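PDB 3MFQ: high-affinity zinc uptake system protein znuA from Streptococcus suis, which binds zinc and probably acts as the extracellular solute-binding protein that hands metal ions to an ABC importer. Local coordinates for residues 79-89 against 111-122; 161-172 against 180-190. All coordinates share one frame; numbering follows the deposited sequence.

Contact 1. Residues 79-89 against 111-122; sequences VAVSKNFNAKD and LYKSAVAVASEE
V118 has the most surface buried here: its CG1 meets V79 and K83, and its CG2 meets V81 O and also the K83 chain. CG1 stands anti to the backbone N (chi1 176°); the V118 and V79 side chains cross at a slant, with V118 CG1 4.0 Å from V79 CG1. The same methyl lies 3.7 Å from K83 CD, in the aliphatic part of the lysine. The other branch, V118 CG2, is turned to the backbone of the type I turn from A80 to K83 and comes within 3.5 Å of V81 O. That oxygen accepts no hydrogen bond from the helix; instead A115 CA lies 3.2 Å from V81 O in a CA-H...O contact with an angle of 155° at the hydrogen. V81 itself is buried, and its CG2 packs 3.8 Å from A115 CB, while V81 CG1 lies loosely beside A119 CB. One turn before A115, L111 covers one face of the F85 ring near its rim, with S82 CB over the opposite face. F85 CZ lies 4.0 Å from L111 CB. At the edge of the ring, in its plane, S114 OG is 3.5 Å from F85 CE1, and F105 meets F85 edge-to-face. L111 CD1 goes on to D89 CB, 4.2 Å away. At the far end a bend in the K83 chain (chi3 -63°) lets its NZ donate to a water that in turn donates to E122 OE1, joining opposite charges indirectly. M19 of helix 14-24 touches both V81 and A119, and V79 and V81 make backbone hydrogen bonds to strand 58-61. The arrangement is helix-on-strand packing of an alpha/beta lobe: helix 109-123 closes against strand 79-80, an outermost strand of the four-stranded parallel sheet, and the loop that leaves it.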
loop_
_atom_site.group_PDB
_atom_site.type_symbol
_atom_site.label_atom_id
_atom_site.label_comp_id
_atom_site.label_asym_id
_atom_site.label_seq_id
_atom_site.Cartn_x
_atom_site.Cartn_y
_atom_site.Cartn_z
ATOM N N VAL A 79 -9.393 15.395 -3.372
ATOM C CA VAL A 79 -9.401 14.683 -4.644
ATOM C C VAL A 79 -8.736 13.322 -4.494
ATOM O O VAL A 79 -7.561 13.232 -4.143
ATOM C CB VAL A 79 -8.639 15.466 -5.727
ATOM C CG1 VAL A 79 -8.445 14.605 -6.968
ATOM C CG2 VAL A 79 -9.368 16.754 -6.062
ATOM N N ALA A 80 -9.494 12.265 -4.753
ATOM C CA ALA A 80 -8.948 10.918 -4.709
ATOM C C ALA A 80 -8.121 10.677 -5.961
ATOM O O ALA A 80 -8.591 10.893 -7.078
ATOM C CB ALA A 80 -10.065 9.896 -4.600
ATOM N N VAL A 81 -6.881 10.244 -5.774
ATOM C CA VAL A 81 -5.991 10.007 -6.899
ATOM C C VAL A 81 -6.456 8.803 -7.705
ATOM O O VAL A 81 -5.888 8.483 -8.747
ATOM C CB VAL A 81 -4.551 9.780 -6.431
ATOM C CG1 VAL A 81 -3.996 11.053 -5.820
ATOM C CG2 VAL A 81 -4.497 8.639 -5.433
ATOM N N SER A 82 -7.501 8.148 -7.217
ATOM C CA SER A 82 -8.057 6.975 -7.878
ATOM C C SER A 82 -9.382 7.303 -8.559
ATOM O O SER A 82 -10.200 6.418 -8.799
ATOM C CB SER A 82 -8.271 5.856 -6.858
ATOM O OG SER A 82 -9.215 6.246 -5.873
ATOM N N LYS A 83 -9.592 8.575 -8.868
ATOM C CA LYS A 83 -10.859 9.006 -9.442
ATOM C C LYS A 83 -11.064 8.478 -10.859
ATOM O O LYS A 83 -12.195 8.363 -11.329
ATOM C CB LYS A 83 -10.962 10.532 -9.419
ATOM C CG LYS A 83 -9.725 11.239 -9.925
ATOM C CD LYS A 83 -9.951 12.734 -10.005
ATOM C CE LYS A 83 -11.047 13.068 -11.004
ATOM N NZ LYS A 83 -11.174 14.536 -11.208
ATOM N N ASN A 84 -9.965 8.148 -11.531
ATOM C CA ASN A 84 -10.029 7.694 -12.918
ATOM C C ASN A 84 -10.175 6.187 -13.082
ATOM O O ASN A 84 -10.503 5.704 -14.167
ATOM C CB ASN A 84 -8.811 8.177 -13.705
ATOM C CG ASN A 84 -9.067 9.482 -14.420
ATOM O OD1 ASN A 84 -9.930 10.266 -14.022
ATOM N ND2 ASN A 84 -8.316 9.726 -15.487
ATOM N N PHE A 85 -9.923 5.443 -12.011
ATOM C CA PHE A 85 -10.037 3.992 -12.062
ATOM C C PHE A 85 -11.378 3.573 -12.654
ATOM O O PHE A 85 -12.376 4.281 -12.520
ATOM C CB PHE A 85 -9.874 3.387 -10.667
ATOM C CG PHE A 85 -8.496 3.549 -10.091
ATOM C CD1 PHE A 85 -7.510 4.226 -10.791
ATOM C CD2 PHE A 85 -8.185 3.023 -8.850
ATOM C CE1 PHE A 85 -6.243 4.375 -10.260
ATOM C CE2 PHE A 85 -6.920 3.168 -8.315
ATOM C CZ PHE A 85 -5.948 3.846 -9.022
ATOM N N ASN A 86 -11.389 2.423 -13.318
ATOM C CA ASN A 86 -12.621 1.857 -13.846
ATOM C C ASN A 86 -12.996 0.606 -13.075
ATOM O O ASN A 86 -12.232 0.133 -12.235
ATOM C CB ASN A 86 -12.484 1.545 -15.335
ATOM C CG ASN A 86 -12.250 2.791 -16.167
ATOM O OD1 ASN A 86 -12.764 3.861 -15.853
ATOM N ND2 ASN A 86 -11.472 2.657 -17.232
ATOM N N ALA A 87 -14.176 0.071 -13.357
ATOM C CA ALA A 87 -14.671 -1.090 -12.631
ATOM C C ALA A 87 -13.670 -2.237 -12.668
ATOM O O ALA A 87 -13.251 -2.743 -11.627
ATOM C CB ALA A 87 -16.012 -1.533 -13.197
ATOM N N LYS A 88 -13.282 -2.634 -13.874
ATOM C CA LYS A 88 -12.422 -3.794 -14.061
ATOM C C LYS A 88 -11.049 -3.645 -13.403
ATOM O O LYS A 88 -10.382 -4.637 -13.118
ATOM C CB LYS A 88 -12.278 -4.113 -15.547
ATOM C CG LYS A 88 -11.783 -2.961 -16.390
ATOM C CD LYS A 88 -11.534 -3.431 -17.813
ATOM C CE LYS A 88 -10.842 -4.784 -17.807
ATOM N NZ LYS A 88 -10.681 -5.336 -19.177
ATOM N N ASP A 89 -10.632 -2.408 -13.161
ATOM C CA ASP A 89 -9.365 -2.169 -12.480
ATOM C C ASP A 89 -9.471 -2.615 -11.033
ATOM O O ASP A 89 -8.482 -3.004 -10.412
ATOM C CB ASP A 89 -9.001 -0.685 -12.517
ATOM C CG ASP A 89 -8.724 -0.185 -13.914
ATOM O OD1 ASP A 89 -8.635 -1.015 -14.843
ATOM O OD2 ASP A 89 -8.592 1.045 -14.080
ATOM N N LEU A 111 -1.951 0.956 -12.036
ATOM C CA LEU A 111 -2.891 1.734 -11.239
ATOM C C LEU A 111 -2.209 2.909 -10.552
ATOM O O LEU A 111 -2.772 3.998 -10.469
ATOM C CB LEU A 111 -3.573 0.839 -10.204
ATOM C CG LEU A 111 -4.906 0.234 -10.645
ATOM C CD1 LEU A 111 -4.909 -0.041 -12.138
ATOM C CD2 LEU A 111 -5.219 -1.026 -9.854
ATOM N N TYR A 112 -0.994 2.687 -10.061
ATOM C CA TYR A 112 -0.256 3.746 -9.389
ATOM C C TYR A 112 0.139 4.839 -10.377
ATOM O O TYR A 112 0.044 6.027 -10.072
ATOM C CB TYR A 112 0.974 3.187 -8.676
ATOM C CG TYR A 112 1.576 4.143 -7.667
ATOM C CD1 TYR A 112 0.953 4.376 -6.448
ATOM C CD2 TYR A 112 2.767 4.808 -7.932
ATOM C CE1 TYR A 112 1.497 5.246 -5.524
ATOM C CE2 TYR A 112 3.319 5.679 -7.012
ATOM C CZ TYR A 112 2.679 5.895 -5.809
ATOM O OH TYR A 112 3.221 6.761 -4.886
ATOM N N LYS A 113 0.579 4.435 -11.563
ATOM C CA LYS A 113 0.890 5.388 -12.619
ATOM C C LYS A 113 -0.337 6.234 -12.926
ATOM O O LYS A 113 -0.226 7.419 -13.232
ATOM C CB LYS A 113 1.347 4.664 -13.883
ATOM C CG LYS A 113 2.690 3.970 -13.756
ATOM C CD LYS A 113 2.998 3.162 -15.005
ATOM C CE LYS A 113 2.998 4.038 -16.247
ATOM N NZ LYS A 113 4.142 4.985 -16.246
ATOM N N SER A 114 -1.510 5.614 -12.848
ATOM C CA SER A 114 -2.761 6.329 -13.045
ATOM C C SER A 114 -2.922 7.394 -11.973
ATOM O O SER A 114 -3.185 8.556 -12.276
ATOM C CB SER A 114 -3.945 5.363 -13.006
ATOM O OG SER A 114 -5.171 6.054 -13.173
ATOM N N ALA A 115 -2.759 6.989 -10.716
ATOM C CA ALA A 115 -2.839 7.911 -9.589
ATOM C C ALA A 115 -1.875 9.079 -9.775
ATOM O O ALA A 115 -2.243 10.241 -9.590
ATOM C CB ALA A 115 -2.539 7.178 -8.291
ATOM N N VAL A 116 -0.640 8.755 -10.145
ATOM C CA VAL A 116 0.382 9.756 -10.418
ATOM C C VAL A 116 -0.125 10.802 -11.396
ATOM O O VAL A 116 0.162 11.988 -11.251
ATOM C CB VAL A 116 1.649 9.106 -11.000
ATOM C CG1 VAL A 116 2.525 10.152 -11.675
ATOM C CG2 VAL A 116 2.412 8.362 -9.912
ATOM N N ALA A 117 -0.884 10.355 -12.390
ATOM C CA ALA A 117 -1.416 11.248 -13.415
ATOM C C ALA A 117 -2.402 12.250 -12.830
ATOM O O ALA A 117 -2.300 13.451 -13.081
ATOM C CB ALA A 117 -2.072 10.446 -14.523
ATOM N N VAL A 118 -3.358 11.752 -12.052
ATOM C CA VAL A 118 -4.333 12.609 -11.387
ATOM C C VAL A 118 -3.629 13.645 -10.517
ATOM O O VAL A 118 -3.949 14.832 -10.564
ATOM C CB VAL A 118 -5.306 11.792 -10.514
ATOM C CG1 VAL A 118 -6.253 12.717 -9.767
ATOM C CG2 VAL A 118 -6.084 10.808 -11.369
ATOM N N ALA A 119 -2.663 13.185 -9.727
ATOM C CA ALA A 119 -1.893 14.063 -8.853
ATOM C C ALA A 119 -1.188 15.146 -9.655
ATOM O O ALA A 119 -1.170 16.313 -9.265
ATOM C CB ALA A 119 -0.887 13.259 -8.055
ATOM N N SER A 120 -0.606 14.750 -10.779
ATOM C CA SER A 120 0.067 15.691 -11.659
ATOM C C SER A 120 -0.890 16.779 -12.133
ATOM O O SER A 120 -0.580 17.965 -12.059
ATOM C CB SER A 120 0.656 14.953 -12.859
ATOM O OG SER A 120 1.321 15.850 -13.724
ATOM N N GLU A 121 -2.062 16.368 -12.608
ATOM C CA GLU A 121 -3.030 17.294 -13.183
ATOM C C GLU A 121 -3.677 18.191 -12.133
ATOM O O GLU A 121 -4.344 19.168 -12.467
ATOM C CB GLU A 121 -4.100 16.525 -13.956
ATOM C CG GLU A 121 -3.520 15.513 -14.936
ATOM C CD GLU A 121 -4.555 14.969 -15.901
ATOM O OE1 GLU A 121 -4.216 14.085 -16.719
ATOM O OE2 GLU A 121 -5.713 15.430 -15.845
ATOM N N GLU A 122 -3.482 17.847 -10.866
ATOM C CA GLU A 122 -3.997 18.655 -9.767
ATOM C C GLU A 122 -2.951 19.640 -9.258
ATOM O O GLU A 122 -3.287 20.716 -8.762
ATOM C CB GLU A 122 -4.483 17.769 -8.620
ATOM C CG GLU A 122 -5.847 17.149 -8.857
ATOM C CD GLU A 122 -6.932 18.189 -9.046
ATOM O OE1 GLU A 122 -7.457 18.297 -10.174
ATOM O OE2 GLU A 122 -7.258 18.897 -8.070
HETATM O O HOH W 1 -8.419 15.793 -10.501
#

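Contact 2. Residues 161-172 against 180-190; sequences KESRYLVTPHDA and YDFTLYAPQGV. With ZN (zinc ion), chain D.
A beta-alpha-beta unit, strand 165-167, helix 174-179 and strand 183-185, carries one ligand of the zinc site in the loop beyond its first strand. The strands run parallel, their axes 24° apart. L166 N donates to T183 O at 2.8 Å, and Y185 N to L166 O at 3.0 Å; T183 N to R164 O and T168 N to Y185 O extend the pairing at either end. Y165 and T183 lie side by side on one face, pointing the same way, while L184 on the other face sends CD1 within 4.1 Å of L166 CG. Before the strands, R164 lays its CB over the centre of the F182 ring, 4.0 Å from the ring centroid, a CH-pi contact, and K161 NZ forms a salt bridge with D181, its hydrogen bond meeting the syn lone pair of OD2. Beyond them, D171 N donates to G189 O at 2.9 Å and, in a longer second bond, to Q188 O, tying the two loops together beside H170. With CG between its backbone N and carbonyl carbon (chi1 78°), H170 presents its ring edge to G189 O and V190 O, and its NE2 binds zinc at 2.2 Å. H41, H104 and D254 complete the site, while H170 ND1 is hydrogen-bonded to E219, which probably fixes the ring's rotation. V167 is hydrogen-bonded through its backbone to F217 of strand 215-217, which also packs on L166; helix 225-235 touches V167, P169, H170 and P187, and helix 131-156 borders R164 and Y180.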
loop_
_atom_site.group_PDB
_atom_site.type_symbol
_atom_site.label_atom_id
_atom_site.label_comp_id
_atom_site.label_asym_id
_atom_site.label_seq_id
_atom_site.Cartn_x
_atom_site.Cartn_y
_atom_site.Cartn_z
ATOM N N LYS A 161 7.429 -21.601 -9.336
ATOM C CA LYS A 161 5.980 -21.571 -9.453
ATOM C C LYS A 161 5.322 -22.075 -8.175
ATOM O O LYS A 161 4.322 -21.524 -7.722
ATOM C CB LYS A 161 5.534 -22.433 -10.634
ATOM C CG LYS A 161 4.303 -21.920 -11.354
ATOM C CD LYS A 161 3.131 -21.728 -10.414
ATOM C CE LYS A 161 1.898 -21.307 -11.184
ATOM N NZ LYS A 161 2.207 -20.180 -12.101
ATOM N N GLU A 162 5.888 -23.128 -7.597
ATOM C CA GLU A 162 5.323 -23.727 -6.396
ATOM C C GLU A 162 5.562 -22.851 -5.175
ATOM O O GLU A 162 4.900 -23.007 -4.152
ATOM C CB GLU A 162 5.917 -25.116 -6.160
ATOM C CG GLU A 162 6.470 -25.764 -7.412
ATOM C CD GLU A 162 7.883 -25.318 -7.720
ATOM O OE1 GLU A 162 8.750 -25.433 -6.831
ATOM O OE2 GLU A 162 8.128 -24.857 -8.854
ATOM N N SER A 163 6.511 -21.930 -5.285
ATOM C CA SER A 163 6.855 -21.057 -4.168
ATOM C C SER A 163 6.238 -19.669 -4.319
ATOM O O SER A 163 6.549 -18.756 -3.553
ATOM C CB SER A 163 8.375 -20.950 -4.023
ATOM O OG SER A 163 8.956 -22.223 -3.803
ATOM N N ARG A 164 5.362 -19.512 -5.306
ATOM C CA ARG A 164 4.701 -18.232 -5.540
ATOM C C ARG A 164 3.484 -18.067 -4.643
ATOM O O ARG A 164 2.374 -17.836 -5.117
ATOM C CB ARG A 164 4.299 -18.091 -7.008
ATOM C CG ARG A 164 5.481 -18.022 -7.953
ATOM C CD ARG A 164 5.308 -16.909 -8.968
ATOM N NE ARG A 164 6.593 -16.478 -9.503
ATOM C CZ ARG A 164 6.784 -15.348 -10.172
ATOM N NH1 ARG A 164 5.769 -14.525 -10.391
ATOM N NH2 ARG A 164 7.991 -15.038 -10.619
ATOM N N TYR A 165 3.706 -18.185 -3.338
ATOM C CA TYR A 165 2.640 -18.039 -2.360
ATOM C C TYR A 165 3.056 -17.095 -1.242
ATOM O O TYR A 165 3.979 -17.384 -0.481
ATOM C CB TYR A 165 2.253 -19.399 -1.787
ATOM C CG TYR A 165 1.582 -20.307 -2.786
ATOM C CD1 TYR A 165 2.328 -21.131 -3.616
ATOM C CD2 TYR A 165 0.200 -20.337 -2.901
ATOM C CE1 TYR A 165 1.717 -21.963 -4.532
ATOM C CE2 TYR A 165 -0.421 -21.165 -3.814
ATOM C CZ TYR A 165 0.342 -21.976 -4.626
ATOM O OH TYR A 165 -0.276 -22.802 -5.536
ATOM N N LEU A 166 2.364 -15.968 -1.149
ATOM C CA LEU A 166 2.692 -14.940 -0.173
ATOM C C LEU A 166 1.722 -14.982 0.998
ATOM O O LEU A 166 0.511 -15.067 0.806
ATOM C CB LEU A 166 2.653 -13.564 -0.837
ATOM C CG LEU A 166 3.038 -12.352 0.009
ATOM C CD1 LEU A 166 4.454 -12.491 0.531
ATOM C CD2 LEU A 166 2.895 -11.085 -0.810
ATOM N N VAL A 167 2.259 -14.925 2.212
ATOM C CA VAL A 167 1.427 -14.911 3.408
ATOM C C VAL A 167 1.667 -13.641 4.212
ATOM O O VAL A 167 2.783 -13.378 4.658
ATOM C CB VAL A 167 1.689 -16.132 4.302
ATOM C CG1 VAL A 167 0.789 -16.088 5.525
ATOM C CG2 VAL A 167 1.468 -17.413 3.519
ATOM N N THR A 168 0.610 -12.860 4.392
ATOM C CA THR A 168 0.714 -11.577 5.066
ATOM C C THR A 168 -0.387 -11.446 6.112
ATOM O O THR A 168 -1.376 -12.173 6.061
ATOM C CB THR A 168 0.612 -10.423 4.058
ATOM O OG1 THR A 168 -0.676 -10.448 3.432
ATOM C CG2 THR A 168 1.686 -10.556 2.993
ATOM N N PRO A 169 -0.210 -10.523 7.070
ATOM C CA PRO A 169 -1.167 -10.280 8.157
ATOM C C PRO A 169 -2.580 -9.955 7.672
ATOM O O PRO A 169 -3.546 -10.351 8.323
ATOM C CB PRO A 169 -0.567 -9.077 8.882
ATOM C CG PRO A 169 0.887 -9.186 8.627
ATOM C CD PRO A 169 1.013 -9.718 7.232
ATOM N N HIS A 170 -2.703 -9.240 6.558
ATOM C CA HIS A 170 -4.021 -8.982 5.986
ATOM C C HIS A 170 -3.984 -8.833 4.468
ATOM O O HIS A 170 -2.922 -8.659 3.873
ATOM C CB HIS A 170 -4.692 -7.774 6.649
ATOM C CG HIS A 170 -4.181 -6.451 6.170
ATOM N ND1 HIS A 170 -2.946 -5.955 6.526
ATOM C CD2 HIS A 170 -4.752 -5.509 5.383
ATOM C CE1 HIS A 170 -2.772 -4.769 5.968
ATOM N NE2 HIS A 170 -3.854 -4.477 5.269
ATOM N N ASP A 171 -5.157 -8.911 3.851
ATOM C CA ASP A 171 -5.273 -8.910 2.399
ATOM C C ASP A 171 -4.930 -7.546 1.810
ATOM O O ASP A 171 -5.803 -6.696 1.649
ATOM C CB ASP A 171 -6.690 -9.310 1.995
ATOM C CG ASP A 171 -6.725 -10.108 0.713
ATOM O OD1 ASP A 171 -5.716 -10.091 -0.025
ATOM O OD2 ASP A 171 -7.759 -10.756 0.446
ATOM N N ALA A 172 -3.660 -7.344 1.479
ATOM C CA ALA A 172 -3.207 -6.044 0.999
ATOM C C ALA A 172 -2.348 -6.151 -0.255
ATOM O O ALA A 172 -1.831 -5.147 -0.742
ATOM C CB ALA A 172 -2.453 -5.312 2.097
ATOM N N TYR A 180 1.812 -10.284 -10.856
ATOM C CA TYR A 180 2.971 -11.149 -11.054
ATOM C C TYR A 180 2.691 -12.604 -10.743
ATOM O O TYR A 180 3.481 -13.265 -10.077
ATOM C CB TYR A 180 4.137 -10.656 -10.204
ATOM C CG TYR A 180 4.298 -9.166 -10.292
ATOM C CD1 TYR A 180 5.105 -8.591 -11.260
ATOM C CD2 TYR A 180 3.611 -8.332 -9.429
ATOM C CE1 TYR A 180 5.239 -7.223 -11.350
ATOM C CE2 TYR A 180 3.734 -6.972 -9.507
ATOM C CZ TYR A 180 4.549 -6.417 -10.470
ATOM O OH TYR A 180 4.681 -5.054 -10.557
ATOM N N ASP A 181 1.563 -13.100 -11.230
ATOM C CA ASP A 181 1.231 -14.508 -11.084
ATOM C C ASP A 181 1.556 -15.014 -9.683
ATOM O O ASP A 181 2.374 -15.921 -9.512
ATOM C CB ASP A 181 1.992 -15.333 -12.120
ATOM C CG ASP A 181 1.518 -16.765 -12.181
ATOM O OD1 ASP A 181 0.289 -16.990 -12.140
ATOM O OD2 ASP A 181 2.376 -17.665 -12.276
ATOM N N PHE A 182 0.911 -14.420 -8.683
ATOM C CA PHE A 182 1.130 -14.805 -7.296
ATOM C C PHE A 182 -0.171 -15.150 -6.587
ATOM O O PHE A 182 -1.250 -14.741 -7.010
ATOM C CB PHE A 182 1.835 -13.685 -6.541
ATOM C CG PHE A 182 3.263 -13.984 -6.216
ATOM C CD1 PHE A 182 4.270 -13.670 -7.112
ATOM C CD2 PHE A 182 3.600 -14.578 -5.014
ATOM C CE1 PHE A 182 5.586 -13.944 -6.814
ATOM C CE2 PHE A 182 4.914 -14.855 -4.709
ATOM C CZ PHE A 182 5.909 -14.538 -5.611
ATOM N N THR A 183 -0.054 -15.904 -5.497
ATOM C CA THR A 183 -1.200 -16.261 -4.671
ATOM C C THR A 183 -1.007 -15.732 -3.256
ATOM O O THR A 183 0.013 -16.001 -2.622
ATOM C CB THR A 183 -1.396 -17.787 -4.610
ATOM O OG1 THR A 183 -1.723 -18.281 -5.914
ATOM C CG2 THR A 183 -2.514 -18.141 -3.646
ATOM N N LEU A 184 -1.988 -14.981 -2.764
ATOM C CA LEU A 184 -1.894 -14.368 -1.441
ATOM C C LEU A 184 -2.916 -14.919 -0.454
ATOM O O LEU A 184 -4.108 -15.008 -0.757
ATOM C CB LEU A 184 -2.054 -12.849 -1.539
ATOM C CG LEU A 184 -2.270 -12.114 -0.211
ATOM C CD1 LEU A 184 -1.003 -12.132 0.630
ATOM C CD2 LEU A 184 -2.735 -10.685 -0.448
ATOM N N TYR A 185 -2.439 -15.280 0.732
ATOM C CA TYR A 185 -3.319 -15.651 1.832
ATOM C C TYR A 185 -3.110 -14.689 2.995
ATOM O O TYR A 185 -2.001 -14.202 3.214
ATOM C CB TYR A 185 -3.054 -17.085 2.290
ATOM C CG TYR A 185 -3.267 -18.128 1.218
ATOM C CD1 TYR A 185 -2.264 -19.027 0.890
ATOM C CD2 TYR A 185 -4.468 -18.208 0.533
ATOM C CE1 TYR A 185 -2.454 -19.981 -0.086
ATOM C CE2 TYR A 185 -4.666 -19.159 -0.446
ATOM C CZ TYR A 185 -3.656 -20.041 -0.751
ATOM O OH TYR A 185 -3.850 -20.988 -1.727
ATOM N N ALA A 186 -4.180 -14.418 3.735
ATOM C CA ALA A 186 -4.110 -13.521 4.882
ATOM C C ALA A 186 -5.174 -13.871 5.913
ATOM O O ALA A 186 -6.339 -14.072 5.568
ATOM C CB ALA A 186 -4.261 -12.080 4.434
ATOM N N PRO A 187 -4.773 -13.946 7.190
ATOM C CA PRO A 187 -5.706 -14.266 8.275
ATOM C C PRO A 187 -6.715 -13.145 8.486
ATOM O O PRO A 187 -7.579 -13.253 9.356
ATOM C CB PRO A 187 -4.790 -14.389 9.497
ATOM C CG PRO A 187 -3.603 -13.554 9.159
ATOM C CD PRO A 187 -3.404 -13.734 7.687
ATOM N N GLN A 188 -6.602 -12.082 7.699
ATOM C CA GLN A 188 -7.523 -10.957 7.808
ATOM C C GLN A 188 -8.000 -10.479 6.443
ATOM O O GLN A 188 -7.360 -10.735 5.425
ATOM C CB GLN A 188 -6.877 -9.803 8.572
ATOM C CG GLN A 188 -7.796 -8.612 8.769
ATOM C CD GLN A 188 -7.278 -7.645 9.807
ATOM O OE1 GLN A 188 -8.018 -7.212 10.689
ATOM N NE2 GLN A 188 -5.999 -7.308 9.716
ATOM N N GLY A 189 -9.129 -9.780 6.432
ATOM C CA GLY A 189 -9.718 -9.302 5.196
ATOM C C GLY A 189 -8.941 -8.171 4.552
ATOM O O GLY A 189 -7.733 -8.031 4.752
ATOM N N VAL A 190 -9.647 -7.360 3.772
ATOM C CA VAL A 190 -9.037 -6.253 3.051
ATOM C C VAL A 190 -8.728 -5.079 3.979
ATOM O O VAL A 190 -7.686 -4.435 3.857
ATOM C CB VAL A 190 -9.937 -5.791 1.894
ATOM C CG1 VAL A 190 -10.201 -4.299 1.978
ATOM C CG2 VAL A 190 -9.309 -6.158 0.563
HETATM ZN ZN ZN D . -4.316 -2.549 4.387
HETATM O O HOH W 2 0.725 -18.669 -7.915
#

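Contact 1 closes before contact 2 opens along the chain, and helix 131-156 runs between them in sequence. Their centres lie 25 Å apart, with nearest atoms about 9 Å apart and no touch. The two belong to separate sheets: strand 79-80 is an outermost strand of the four-stranded parallel sheet, whereas strands 165-167 and 183-185 pair in parallel, with strand 215-217 beside the first. Helix 131-156 touches both, meeting Y112, K113 and V116 of contact 1 as well as R164 and Y180 of contact 2. The division matches the two-lobed plan of this family of metal-binding proteins, in which a long helix joins the lobes; H41 and H170 both bind the zinc, consistent with a site between the two lobes.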